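Local coordinates for putative gdp-fucose protein o-fucosyltransferase 1 (PDB 3ZY2) that belongs to the GDP-fucose protein O-fucosyltransferase family of GT-B fold proteins and binds guanosine-5'-diphosphate, at residues 38-43 with 73-78. Sequence-based numbering, arbitrary orientation.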
loop_
_atom_site.group_PDB
_atom_site.type_symbol
_atom_site.label_atom_id
_atom_site.label_comp_id
_atom_site.label_asym_id
_atom_site.label_seq_id
_atom_site.Cartn_x
_atom_site.Cartn_y
_atom_site.Cartn_z
ATOM N N ASP A 38 -21.838 -4.644 7.034
ATOM C CA ASP A 38 -23.120 -4.097 7.476
ATOM C C ASP A 38 -23.027 -2.647 7.964
ATOM O O ASP A 38 -23.630 -2.266 8.963
ATOM C CB ASP A 38 -23.811 -5.014 8.502
ATOM C CG ASP A 38 -25.320 -4.835 8.515
ATOM O OD1 ASP A 38 -25.876 -4.241 7.559
ATOM O OD2 ASP A 38 -25.958 -5.294 9.493
ATOM N N ARG A 39 -22.288 -1.834 7.214
ATOM C CA ARG A 39 -22.218 -0.407 7.446
ATOM C C ARG A 39 -22.809 0.283 6.222
ATOM O O ARG A 39 -22.702 -0.227 5.097
ATOM C CB ARG A 39 -20.767 0.046 7.608
ATOM C CG ARG A 39 -20.202 -0.220 9.009
ATOM C CD ARG A 39 -18.774 0.272 9.096
ATOM N NE ARG A 39 -18.222 0.065 10.442
ATOM C CZ ARG A 39 -18.034 1.027 11.343
ATOM N NH1 ARG A 39 -18.310 2.294 11.067
ATOM N NH2 ARG A 39 -17.516 0.724 12.524
ATOM N N THR A 40 -23.409 1.440 6.447
ATOM C CA THR A 40 -23.914 2.264 5.349
ATOM C C THR A 40 -22.745 2.865 4.579
ATOM O O THR A 40 -21.802 3.385 5.183
ATOM C CB THR A 40 -24.816 3.384 5.876
ATOM O OG1 THR A 40 -25.968 2.799 6.479
ATOM C CG2 THR A 40 -25.305 4.271 4.729
ATOM N N LEU A 41 -22.803 2.774 3.242
ATOM C CA LEU A 41 -21.771 3.345 2.384
ATOM C C LEU A 41 -22.126 4.758 1.979
ATOM O O LEU A 41 -23.199 4.995 1.408
ATOM C CB LEU A 41 -21.560 2.496 1.132
ATOM C CG LEU A 41 -20.460 3.002 0.193
ATOM C CD1 LEU A 41 -19.094 2.980 0.905
ATOM C CD2 LEU A 41 -20.443 2.174 -1.100
ATOM N N VAL A 42 -21.219 5.695 2.256
ATOM C CA VAL A 42 -21.320 7.036 1.714
ATOM C C VAL A 42 -20.936 6.965 0.238
ATOM O O VAL A 42 -19.853 6.493 -0.107
ATOM C CB VAL A 42 -20.401 8.054 2.445
ATOM C CG1 VAL A 42 -20.577 9.472 1.856
ATOM C CG2 VAL A 42 -20.664 8.030 3.980
ATOM N N LEU A 43 -21.849 7.399 -0.627
ATOM C CA LEU A 43 -21.604 7.287 -2.060
ATOM C C LEU A 43 -20.467 8.251 -2.444
ATOM O O LEU A 43 -20.469 9.428 -2.056
ATOM C CB LEU A 43 -22.897 7.558 -2.834
ATOM C CG LEU A 43 -23.986 6.501 -2.627
ATOM C CD1 LEU A 43 -25.352 7.049 -3.050
ATOM C CD2 LEU A 43 -23.662 5.230 -3.407
ATOM N N ARG A 73 -27.253 -0.621 1.900
ATOM C CA ARG A 73 -27.548 0.695 2.452
ATOM C C ARG A 73 -26.525 1.734 2.047
ATOM O O ARG A 73 -25.319 1.518 2.193
ATOM C CB ARG A 73 -27.612 0.664 3.973
ATOM C CG ARG A 73 -28.692 -0.213 4.500
ATOM C CD ARG A 73 -29.002 0.087 5.976
ATOM N NE ARG A 73 -27.834 -0.050 6.857
ATOM C CZ ARG A 73 -27.241 -1.200 7.164
ATOM N NH1 ARG A 73 -27.701 -2.350 6.683
ATOM N NH2 ARG A 73 -26.188 -1.208 7.964
ATOM N N VAL A 74 -27.033 2.858 1.554
ATOM C CA VAL A 74 -26.220 3.958 1.070
ATOM C C VAL A 74 -26.787 5.302 1.524
ATOM O O VAL A 74 -27.987 5.400 1.848
ATOM C CB VAL A 74 -26.159 3.959 -0.491
ATOM C CG1 VAL A 74 -25.435 2.721 -1.026
ATOM C CG2 VAL A 74 -27.561 4.098 -1.106
ATOM N N VAL A 75 -25.920 6.316 1.569
ATOM C CA VAL A 75 -26.334 7.720 1.687
ATOM C C VAL A 75 -25.518 8.563 0.712
ATOM O O VAL A 75 -24.357 8.245 0.429
ATOM C CB VAL A 75 -26.166 8.309 3.117
ATOM C CG1 VAL A 75 -27.237 7.766 4.054
ATOM C CG2 VAL A 75 -24.721 8.123 3.646
ATOM N N THR A 76 -26.115 9.623 0.193
ATOM C CA THR A 76 -25.357 10.546 -0.653
ATOM C C THR A 76 -24.282 11.271 0.156
ATOM O O THR A 76 -24.376 11.378 1.388
ATOM C CB THR A 76 -26.258 11.600 -1.310
ATOM O OG1 THR A 76 -26.902 12.388 -0.290
ATOM C CG2 THR A 76 -27.319 10.945 -2.208
ATOM N N MET A 77 -23.255 11.759 -0.533
ATOM C CA MET A 77 -22.227 12.592 0.086
ATOM C C MET A 77 -22.853 13.852 0.705
ATOM O O MET A 77 -22.439 14.273 1.792
ATOM C CB MET A 77 -21.133 12.959 -0.932
ATOM C CG MET A 77 -19.952 13.714 -0.308
ATOM S SD MET A 77 -19.000 12.728 0.838
ATOM C CE MET A 77 -18.194 11.631 -0.321
ATOM N N GLN A 78 -23.842 14.437 0.028
ATOM C CA GLN A 78 -24.524 15.632 0.531
ATOM C C GLN A 78 -25.228 15.351 1.866
ATOM O O GLN A 78 -25.077 16.135 2.821
ATOM C CB GLN A 78 -25.491 16.224 -0.515
ATOM C CG GLN A 78 -26.415 17.317 0.024
ATOM C CD GLN A 78 -27.190 18.082 -1.043
ATOM O OE1 GLN A 78 -27.362 17.626 -2.178
ATOM N NE2 GLN A 78 -27.672 19.267 -0.669
HETATM O O HOH W 1 -23.809 -0.714 2.675
#
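Leu41 and Val42 pair in parallel with Val74 and Val75 where strand 74-75 closes one edge of the six-stranded sheet in a Rossmann-like half of the GT-B fold. Three backbone bonds join the strands in the staggered parallel pattern: Leu41 N to Arg73 O, Val75 N back to Leu41 O, and Leu43 N to Val75 O, the last 2.8 Å and almost straight at 170°. Before the first of these, a water donates to both Arg39 O and Arg73 O, joining two carbonyls that could not bond each other. Beta-branched Val42, Val74 and Val75 suit extended backbone and keep methyls close to the sheet; the longer leucines reach its covering helices. Leu41 meets helix 20-37, while CD2 of Leu43 lies 3.9 Å from CG1 of Val74, beside Val68 of helix 65-68. On the face of Val42 and Val75, their CG2 methyls meet at 4.1 Å. Val42 CG1, held anti to the backbone N (chi1 -178°), meets SD of Met77 at 3.8 Å; this flexible thioether comes from the first turn of helix 77-88, where the N-cap Thr76 accepts Glu79 N-H on its hydroxyl OG1. Asp38 ends helix 20-37 in a Schellman motif. Arg73 grips Asp38 OD1 end-on with NH1, on the syn side at 2.8 Å, and NH2, from above the carboxylate plane at 3.1 Å, the carboxylate and guanidinium planes standing 77° apart. NH2 also bonds Asp38 O weakly and salt-bridges Asp6, which hydrogen-bonds Thr40 OG1. Arginine's several N-H groups thus serve two acids, and the shared positive charge would be expected to favour both carboxylates staying ionised.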